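Local coordinates for magnesium transporter (PDB 2OUX), which probably transports magnesium as a homodimer and binds Mg2+ in its soluble cytoplasmic part, between the helical N domain and the CBS domains, at residues A[96-101]-A[144-149]; A[76-81]-A[106-111]; A[152-157]-A[201-206]. One frame throughout, in Å; residues are numbered along the deposited sequence.

Contact 1: A[96-101]-A[144-149]; sequences MYTDNA and TTEFVS. With MG (magnesium ion), chain F.
Glu-146 reaches across from the CBS side to the start of helix 98-107 and meets it with a bent side chain. Its OE2 lies 3.1 Å from Thr-98 N, which points at the syn lone pair along an almost straight line (175°). Glu-146 OE2 accepts a second hydrogen bond from Thr-98 OG1, 2.7 Å away and above the carboxylate plane, so one residue grips OE2 through both backbone and side chain. Thr-98 can do this because its OG1 stands beside its own backbone N. The other oxygen, Glu-146 OE1, is held by Thr-144 OG1, which donates to its syn lone pair at 2.7 Å. Thr-144 OG1 in turn accepts from Asp-99 N, at 3.1 Å and 163°. Two successive N-H groups of the first helical turn are thus satisfied from another domain, and the helix end would probably stabilise the negative charge of Glu-146. Tyr-97, at the N-cap position, turns the rim of its ring to this group: CD1 comes within 3.5 Å of Glu-146 OE1, with ring and carboxylate planes 72° apart. Thr-144 CB meanwhile packs against the side chain of Asp-99, whose OD2 binds Mg2+ at 2.1 Å. Four waters and Asp-252 complete six ligands, and one of these waters donates to Asp-99 OD1. Behind the threonines, helix 122-131 covers Thr-98 and Thr-145 through Leu-131, while Thr-144 leans on Ile-247 of strand 244-249, leaving the contact wedged between N-domain helices and a CBS sheet.

Contact 2: A[76-81]-A[106-111]; sequences NMKDYL and NMLDKS
Asp-109 OD2 is the polar atom held across this contact, and a single grip holds it: a salt bridge from Lys-78 NZ at 3.0 Å, weak as a hydrogen bond. The lysine is extended beyond CG and crosses the aspartate at about a right angle. Its CE lies as close to Asp-109 OD2 as the ammonium nitrogen does, 3.0 Å, so the end of the chain passes alongside the oxygen instead of pointing straight at it. Such a pair, with Asp-109 exposed, is probably held mainly by charge attraction and little by direction. The more deeply buried part of the contact belongs to Leu-108, which has the largest buried area of the contact, just ahead of Lys-78. One of its methyls, CD2, rests against the backbone just before helix 79-83, 3.4 Å from Lys-78 N, and lies 4.5 Å from Met-77 CB. The other methyl, CD1, meets Leu-81 CD1 tip to tip at 3.5 Å, the two side chains crossing nearly perpendicularly. Tyr-116 of helix 110-118 packs against both, and Leu-104 of helix 98-107 adds to the apolar cluster by touching Met-77 and Leu-81. On the backbone side, Lys-78 O accepts a bond from Gln-112 NE2. A short turn joining two helices, with its leucine inserted against the start of a third, is in keeping with the all-helical MgtE N domain, a member of the FliG clan.

Contact 3: A[152-157]-A[201-206]; sequences ANQTVR and TLIADI
Backbone amides and carbonyls make the first shell between 152-157 and 201-206. Ile-203 N donates to Gln-154 O at 2.7 Å, meeting the carbonyl nearly end-on, and Val-156 N donates to Thr-201 O at 3.0 Å in the same manner. These bonds flank Thr-155 and Leu-202, which form a single antiparallel bridge as a non-hydrogen-bonded pair. At that pair the two segments come close enough for CA-H...O contacts, Thr-155 CA lying 3.2 Å from Thr-201 O. A third, weak bond runs from Ala-204 N to Ala-152 O at 3.0 Å, bent to 129°. Ala-152 O also accepts from Gln-154 N across the inverse gamma turn centred on Asn-153, so this carbonyl accepts from both segments.

In this CBS pair, the short, weakly bonded helix 203-206 precedes strand 214-215 much as helix 139-142 precedes strand 149-150, and here it is tied to the loop between strand 149-150 and helix 156-166.

Side chains fill in around the backbone. Ile-203 points into the opposite segment, where its CB lies against both Ala-152 O and Gln-154 O, and its CG1 against Gln-154 O. Val-156 CG1, anti to its carbonyl carbon, meets Ile-206 CD1 at 3.8 Å, the two side chains crossing at about a right angle. At the other end Ala-152 CB and Ala-204 CB touch at 3.7 Å, while Thr-155 CG2 packs on Leu-202 CD1 at 3.8 Å.

Thr-155 stands at the N-cap of helix 156-166, its OG1 bonding Ser-158 N, and Gln-154 NE2 reaches Ser-158 OG. Farther out, Leu-194 of helix 191-194 touches both Val-156 and Ile-203, and Val-178 of strand 175-179 lies against Ala-152 and Ile-203.

Contacts 1 and 2 share helix 98-107, the first meeting its start and the second its end; their centres are about 21 Å apart, though their nearest atoms come to about 5 Å. Contact 1 alone holds a magnesium ligand and spans the interface of N domain and CBS region. Contact 2 stays within the N domain, but the side chain of Met-107 is about 4 Å from that of Glu-72 and about 8 Å from a bound Mg2+. Contact 3, within the CBS region, follows shortly after contact 1 in the sequence, with centres about 25 Å apart. Contacts 2 and 3 lie on opposite sides of the chain's centre, their own centres about 46 Å apart.

Contact 1: A[96-101]-A[144-149]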
loop_
_atom_site.group_PDB
_atom_site.type_symbol
_atom_site.label_atom_id
_atom_site.label_comp_id
_atom_site.label_asym_id
_atom_site.label_seq_id
_atom_site.Cartn_x
_atom_site.Cartn_y
_atom_site.Cartn_z
HETATM N N MSE A 96 -15.831 13.402 3.536
HETATM C CA MSE A 96 -15.362 12.022 3.471
HETATM C C MSE A 96 -14.803 11.771 2.082
HETATM O O MSE A 96 -15.018 12.565 1.168
HETATM C CB MSE A 96 -16.521 11.040 3.699
HETATM C CG MSE A 96 -17.164 11.073 5.080
HETATM SE SE MSE A 96 -18.812 10.018 5.198
HETATM C CE MSE A 96 -18.081 8.244 4.923
ATOM N N TYR A 97 -14.071 10.676 1.915
ATOM C CA TYR A 97 -13.586 10.345 0.581
ATOM C C TYR A 97 -14.827 9.907 -0.179
ATOM O O TYR A 97 -15.681 9.189 0.358
ATOM C CB TYR A 97 -12.555 9.219 0.629
ATOM C CG TYR A 97 -11.234 9.710 1.136
ATOM C CD1 TYR A 97 -10.479 10.616 0.389
ATOM C CD2 TYR A 97 -10.761 9.326 2.390
ATOM C CE1 TYR A 97 -9.284 11.133 0.877
ATOM C CE2 TYR A 97 -9.562 9.838 2.892
ATOM C CZ TYR A 97 -8.833 10.742 2.130
ATOM O OH TYR A 97 -7.660 11.264 2.616
ATOM N N THR A 98 -14.934 10.358 -1.420
ATOM C CA THR A 98 -16.085 10.044 -2.243
ATOM C C THR A 98 -16.548 8.588 -2.221
ATOM O O THR A 98 -17.728 8.317 -2.057
ATOM C CB THR A 98 -15.824 10.470 -3.669
ATOM O OG1 THR A 98 -15.334 11.822 -3.658
ATOM C CG2 THR A 98 -17.117 10.393 -4.492
ATOM N N ASP A 99 -15.641 7.640 -2.370
ATOM C CA ASP A 99 -16.082 6.255 -2.372
ATOM C C ASP A 99 -16.848 5.939 -1.088
ATOM O O ASP A 99 -17.895 5.286 -1.124
ATOM C CB ASP A 99 -14.892 5.306 -2.550
ATOM C CG ASP A 99 -13.878 5.410 -1.429
ATOM O OD1 ASP A 99 -13.892 6.384 -0.640
ATOM O OD2 ASP A 99 -13.053 4.494 -1.361
ATOM N N ASN A 100 -16.344 6.428 0.040
ATOM C CA ASN A 100 -16.988 6.182 1.319
ATOM C C ASN A 100 -18.297 6.944 1.445
ATOM O O ASN A 100 -19.245 6.453 2.053
ATOM C CB ASN A 100 -16.062 6.568 2.470
ATOM C CG ASN A 100 -14.786 5.746 2.491
ATOM O OD1 ASN A 100 -14.804 4.545 2.217
ATOM N ND2 ASN A 100 -13.674 6.386 2.838
ATOM N N ALA A 101 -18.352 8.144 0.879
ATOM C CA ALA A 101 -19.574 8.933 0.944
ATOM C C ALA A 101 -20.687 8.216 0.172
ATOM O O ALA A 101 -21.781 8.004 0.701
ATOM C CB ALA A 101 -19.336 10.321 0.373
ATOM N N THR A 144 -12.264 5.773 -6.058
ATOM C CA THR A 144 -12.481 7.072 -5.441
ATOM C C THR A 144 -11.750 8.117 -6.270
ATOM O O THR A 144 -10.817 7.801 -7.010
ATOM C CB THR A 144 -12.036 7.092 -3.965
ATOM O OG1 THR A 144 -12.713 8.162 -3.300
ATOM C CG2 THR A 144 -10.524 7.274 -3.842
ATOM N N THR A 145 -12.178 9.363 -6.140
ATOM C CA THR A 145 -11.648 10.452 -6.948
ATOM C C THR A 145 -10.434 11.244 -6.476
ATOM O O THR A 145 -9.846 11.992 -7.252
ATOM C CB THR A 145 -12.766 11.466 -7.207
ATOM O OG1 THR A 145 -13.276 11.932 -5.946
ATOM C CG2 THR A 145 -13.906 10.814 -7.994
ATOM N N GLU A 146 -10.048 11.098 -5.218
ATOM C CA GLU A 146 -8.934 11.886 -4.720
ATOM C C GLU A 146 -7.543 11.331 -5.022
ATOM O O GLU A 146 -6.866 10.820 -4.138
ATOM C CB GLU A 146 -9.123 12.112 -3.223
ATOM C CG GLU A 146 -10.486 12.742 -2.882
ATOM C CD GLU A 146 -11.630 11.719 -2.870
ATOM O OE1 GLU A 146 -11.354 10.509 -2.994
ATOM O OE2 GLU A 146 -12.805 12.120 -2.715
ATOM N N PHE A 147 -7.130 11.451 -6.281
ATOM C CA PHE A 147 -5.823 10.974 -6.738
ATOM C C PHE A 147 -4.987 12.163 -7.221
ATOM O O PHE A 147 -5.516 13.249 -7.471
ATOM C CB PHE A 147 -5.991 9.972 -7.890
ATOM C CG PHE A 147 -6.735 10.533 -9.084
ATOM C CD1 PHE A 147 -6.124 11.444 -9.942
ATOM C CD2 PHE A 147 -8.065 10.185 -9.323
ATOM C CE1 PHE A 147 -6.823 12.006 -11.012
ATOM C CE2 PHE A 147 -8.774 10.741 -10.392
ATOM C CZ PHE A 147 -8.150 11.656 -11.239
ATOM N N VAL A 148 -3.685 11.948 -7.366
ATOM C CA VAL A 148 -2.800 13.008 -7.824
ATOM C C VAL A 148 -2.430 12.840 -9.292
ATOM O O VAL A 148 -1.906 11.805 -9.694
ATOM C CB VAL A 148 -1.481 13.040 -7.015
ATOM C CG1 VAL A 148 -0.613 14.198 -7.485
ATOM C CG2 VAL A 148 -1.783 13.151 -5.536
ATOM N N SER A 149 -2.691 13.864 -10.090
ATOM C CA SER A 149 -2.339 13.806 -11.500
ATOM C C SER A 149 -1.574 15.065 -11.911
ATOM O O SER A 149 -1.838 16.158 -11.410
ATOM C CB SER A 149 -3.599 13.646 -12.355
ATOM O OG SER A 149 -4.585 14.590 -11.992
HETATM MG MG MG F . -11.274 3.934 -0.382
HETATM O O HOH W 1 -11.442 6.043 0.570
HETATM O O HOH W 2 -12.514 3.290 1.612
HETATM O O HOH W 3 -10.011 4.661 -2.096
HETATM O O HOH W 4 -9.623 3.719 0.904
#

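Contact 2: A[76-81]-A[106-111]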
loop_
_atom_site.group_PDB
_atom_site.type_symbol
_atom_site.label_atom_id
_atom_site.label_comp_id
_atom_site.label_asym_id
_atom_site.label_seq_id
_atom_site.Cartn_x
_atom_site.Cartn_y
_atom_site.Cartn_z
ATOM N N ASN A 76 -26.190 0.814 12.267
ATOM C CA ASN A 76 -26.634 1.780 13.248
ATOM C C ASN A 76 -26.422 3.122 12.572
ATOM O O ASN A 76 -26.529 4.177 13.214
ATOM C CB ASN A 76 -25.868 1.710 14.583
ATOM C CG ASN A 76 -26.549 2.546 15.670
ATOM O OD1 ASN A 76 -27.674 2.248 16.082
ATOM N ND2 ASN A 76 -25.887 3.611 16.107
HETATM N N MSE A 77 -26.135 3.079 11.262
HETATM C CA MSE A 77 -25.962 4.317 10.507
HETATM C C MSE A 77 -27.376 4.840 10.554
HETATM O O MSE A 77 -28.078 4.612 11.536
HETATM C CB MSE A 77 -25.532 4.092 9.040
HETATM C CG MSE A 77 -24.132 3.496 8.822
HETATM SE SE MSE A 77 -22.632 4.645 9.278
HETATM C CE MSE A 77 -21.820 3.465 10.558
ATOM N N LYS A 78 -27.820 5.513 9.505
ATOM C CA LYS A 78 -29.173 6.043 9.523
ATOM C C LYS A 78 -29.350 6.970 10.733
ATOM O O LYS A 78 -29.439 8.192 10.576
ATOM C CB LYS A 78 -30.191 4.895 9.589
ATOM C CG LYS A 78 -30.315 4.087 8.302
ATOM C CD LYS A 78 -31.452 3.070 8.367
ATOM C CE LYS A 78 -31.534 2.270 7.073
ATOM N NZ LYS A 78 -32.602 1.237 7.109
ATOM N N ASP A 79 -29.406 6.395 11.936
ATOM C CA ASP A 79 -29.559 7.214 13.130
ATOM C C ASP A 79 -28.288 7.933 13.590
ATOM O O ASP A 79 -28.394 8.942 14.290
ATOM C CB ASP A 79 -30.174 6.427 14.300
ATOM C CG ASP A 79 -29.887 4.949 14.238
ATOM O OD1 ASP A 79 -28.721 4.579 14.008
ATOM O OD2 ASP A 79 -30.835 4.159 14.442
ATOM N N TYR A 80 -27.096 7.442 13.232
ATOM C CA TYR A 80 -25.888 8.183 13.620
ATOM C C TYR A 80 -26.070 9.522 12.927
ATOM O O TYR A 80 -25.929 10.584 13.530
ATOM C CB TYR A 80 -24.598 7.562 13.077
ATOM C CG TYR A 80 -24.015 6.425 13.883
ATOM C CD1 TYR A 80 -24.037 6.437 15.278
ATOM C CD2 TYR A 80 -23.400 5.344 13.242
ATOM C CE1 TYR A 80 -23.460 5.403 16.016
ATOM C CE2 TYR A 80 -22.819 4.308 13.971
ATOM C CZ TYR A 80 -22.853 4.342 15.352
ATOM O OH TYR A 80 -22.275 3.320 16.067
ATOM N N LEU A 81 -26.401 9.451 11.642
ATOM C CA LEU A 81 -26.606 10.646 10.844
ATOM C C LEU A 81 -27.851 11.424 11.268
ATOM O O LEU A 81 -27.845 12.654 11.272
ATOM C CB LEU A 81 -26.711 10.278 9.363
ATOM C CG LEU A 81 -25.556 9.501 8.721
ATOM C CD1 LEU A 81 -25.481 9.895 7.248
ATOM C CD2 LEU A 81 -24.230 9.820 9.405
ATOM N N ASN A 106 -25.834 5.194 -0.083
ATOM C CA ASN A 106 -26.573 4.037 -0.572
ATOM C C ASN A 106 -27.086 3.147 0.552
ATOM O O ASN A 106 -27.840 2.207 0.308
ATOM C CB ASN A 106 -25.713 3.216 -1.533
ATOM C CG ASN A 106 -25.391 3.973 -2.795
ATOM O OD1 ASN A 106 -26.247 4.640 -3.353
ATOM N ND2 ASN A 106 -24.153 3.873 -3.252
HETATM N N MSE A 107 -26.686 3.448 1.783
HETATM C CA MSE A 107 -27.128 2.670 2.934
HETATM C C MSE A 107 -28.318 3.324 3.620
HETATM O O MSE A 107 -29.202 2.641 4.130
HETATM C CB MSE A 107 -25.987 2.504 3.937
HETATM C CG MSE A 107 -24.962 1.473 3.513
HETATM SE SE MSE A 107 -25.701 -0.323 3.410
HETATM C CE MSE A 107 -26.419 -0.281 1.605
ATOM N N LEU A 108 -28.338 4.648 3.630
ATOM C CA LEU A 108 -29.431 5.378 4.251
ATOM C C LEU A 108 -30.699 5.124 3.450
ATOM O O LEU A 108 -30.636 4.682 2.302
ATOM C CB LEU A 108 -29.129 6.874 4.256
ATOM C CG LEU A 108 -27.807 7.312 4.889
ATOM C CD1 LEU A 108 -27.644 8.812 4.716
ATOM C CD2 LEU A 108 -27.779 6.923 6.361
ATOM N N ASP A 109 -31.847 5.399 4.063
ATOM C CA ASP A 109 -33.134 5.221 3.400
ATOM C C ASP A 109 -33.195 6.180 2.214
ATOM O O ASP A 109 -32.577 7.242 2.238
ATOM C CB ASP A 109 -34.269 5.509 4.390
ATOM C CG ASP A 109 -34.364 4.458 5.489
ATOM O OD1 ASP A 109 -35.066 4.696 6.493
ATOM O OD2 ASP A 109 -33.740 3.384 5.343
ATOM N N LYS A 110 -33.934 5.803 1.177
ATOM C CA LYS A 110 -34.043 6.636 -0.015
ATOM C C LYS A 110 -34.337 8.107 0.287
ATOM O O LYS A 110 -33.941 8.985 -0.481
ATOM C CB LYS A 110 -35.110 6.071 -0.958
ATOM C CG LYS A 110 -34.831 4.639 -1.422
ATOM C CD LYS A 110 -33.463 4.499 -2.105
ATOM C CE LYS A 110 -33.367 5.309 -3.398
ATOM N NZ LYS A 110 -32.045 5.147 -4.076
ATOM N N SER A 111 -35.021 8.369 1.401
ATOM C CA SER A 111 -35.358 9.739 1.800
ATOM C C SER A 111 -34.146 10.520 2.304
ATOM O O SER A 111 -33.832 11.593 1.783
ATOM C CB SER A 111 -36.437 9.734 2.888
ATOM O OG SER A 111 -37.672 9.265 2.383
#

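Contact 3: A[152-157]-A[201-206]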
loop_
_atom_site.group_PDB
_atom_site.type_symbol
_atom_site.label_atom_id
_atom_site.label_comp_id
_atom_site.label_asym_id
_atom_site.label_seq_id
_atom_site.Cartn_x
_atom_site.Cartn_y
_atom_site.Cartn_z
ATOM N N ALA A 152 3.073 15.832 -18.169
ATOM C CA ALA A 152 4.428 15.394 -18.478
ATOM C C ALA A 152 5.520 16.470 -18.525
ATOM O O ALA A 152 6.543 16.330 -17.857
ATOM C CB ALA A 152 4.418 14.627 -19.791
ATOM N N ASN A 153 5.311 17.527 -19.314
ATOM C CA ASN A 153 6.307 18.593 -19.472
ATOM C C ASN A 153 6.450 19.487 -18.252
ATOM O O ASN A 153 6.408 20.708 -18.337
ATOM C CB ASN A 153 5.982 19.438 -20.713
ATOM C CG ASN A 153 7.040 20.499 -20.998
ATOM O OD1 ASN A 153 6.852 21.682 -20.694
ATOM N ND2 ASN A 153 8.162 20.077 -21.579
ATOM N N GLN A 154 6.636 18.854 -17.108
ATOM C CA GLN A 154 6.796 19.550 -15.848
ATOM C C GLN A 154 8.034 18.962 -15.179
ATOM O O GLN A 154 8.454 17.855 -15.514
ATOM C CB GLN A 154 5.539 19.317 -15.011
ATOM C CG GLN A 154 5.633 19.656 -13.551
ATOM C CD GLN A 154 4.285 19.531 -12.871
ATOM O OE1 GLN A 154 3.527 18.602 -13.141
ATOM N NE2 GLN A 154 3.979 20.463 -11.983
ATOM N N THR A 155 8.627 19.702 -14.251
ATOM C CA THR A 155 9.808 19.225 -13.544
ATOM C C THR A 155 9.396 18.531 -12.248
ATOM O O THR A 155 8.280 18.725 -11.761
ATOM C CB THR A 155 10.715 20.378 -13.165
ATOM O OG1 THR A 155 9.978 21.288 -12.343
ATOM C CG2 THR A 155 11.221 21.096 -14.407
ATOM N N VAL A 156 10.304 17.737 -11.678
ATOM C CA VAL A 156 9.999 17.042 -10.435
ATOM C C VAL A 156 9.823 18.102 -9.350
ATOM O O VAL A 156 8.987 17.963 -8.450
ATOM C CB VAL A 156 11.129 16.053 -10.026
ATOM C CG1 VAL A 156 11.588 15.243 -11.234
ATOM C CG2 VAL A 156 12.273 16.799 -9.403
ATOM N N ARG A 157 10.608 19.169 -9.448
ATOM C CA ARG A 157 10.522 20.259 -8.489
ATOM C C ARG A 157 9.083 20.764 -8.446
ATOM O O ARG A 157 8.536 21.044 -7.383
ATOM C CB ARG A 157 11.454 21.395 -8.908
ATOM C CG ARG A 157 11.299 22.682 -8.111
ATOM C CD ARG A 157 12.246 23.756 -8.656
ATOM N NE ARG A 157 12.063 23.943 -10.095
ATOM C CZ ARG A 157 10.959 24.433 -10.659
ATOM N NH1 ARG A 157 9.929 24.797 -9.906
ATOM N NH2 ARG A 157 10.876 24.543 -11.979
ATOM N N THR A 201 14.985 17.656 -13.405
ATOM C CA THR A 201 14.567 16.607 -14.326
ATOM C C THR A 201 13.100 16.762 -14.749
ATOM O O THR A 201 12.243 17.156 -13.952
ATOM C CB THR A 201 14.750 15.226 -13.699
ATOM O OG1 THR A 201 16.088 15.103 -13.204
ATOM C CG2 THR A 201 14.493 14.138 -14.735
ATOM N N LEU A 202 12.815 16.451 -16.008
ATOM C CA LEU A 202 11.453 16.550 -16.520
ATOM C C LEU A 202 10.666 15.264 -16.302
ATOM O O LEU A 202 11.108 14.178 -16.687
ATOM C CB LEU A 202 11.465 16.899 -18.008
ATOM C CG LEU A 202 11.298 18.384 -18.361
ATOM C CD1 LEU A 202 12.276 19.227 -17.564
ATOM C CD2 LEU A 202 11.509 18.577 -19.862
ATOM N N ILE A 203 9.497 15.402 -15.680
ATOM C CA ILE A 203 8.624 14.275 -15.394
ATOM C C ILE A 203 8.547 13.351 -16.602
ATOM O O ILE A 203 8.624 12.133 -16.468
ATOM C CB ILE A 203 7.185 14.766 -15.019
ATOM C CG1 ILE A 203 7.207 15.457 -13.654
ATOM C CG2 ILE A 203 6.200 13.602 -15.072
ATOM C CD1 ILE A 203 7.646 14.550 -12.519
ATOM N N ALA A 204 8.410 13.945 -17.786
ATOM C CA ALA A 204 8.305 13.193 -19.032
ATOM C C ALA A 204 9.508 12.304 -19.294
ATOM O O ALA A 204 9.415 11.328 -20.042
ATOM C CB ALA A 204 8.108 14.153 -20.201
ATOM N N ASP A 205 10.641 12.633 -18.684
ATOM C CA ASP A 205 11.843 11.843 -18.892
ATOM C C ASP A 205 12.012 10.670 -17.937
ATOM O O ASP A 205 12.780 9.753 -18.222
ATOM C CB ASP A 205 13.085 12.738 -18.834
ATOM C CG ASP A 205 13.261 13.562 -20.101
ATOM O OD1 ASP A 205 12.986 13.017 -21.192
ATOM O OD2 ASP A 205 13.681 14.738 -20.011
ATOM N N ILE A 206 11.298 10.688 -16.817
ATOM C CA ILE A 206 11.420 9.606 -15.855
ATOM C C ILE A 206 10.125 8.838 -15.591
ATOM O O ILE A 206 10.132 7.855 -14.848
ATOM C CB ILE A 206 11.970 10.126 -14.509
ATOM C CG1 ILE A 206 11.154 11.334 -14.045
ATOM C CG2 ILE A 206 13.446 10.483 -14.657
ATOM C CD1 ILE A 206 11.435 11.743 -12.623
#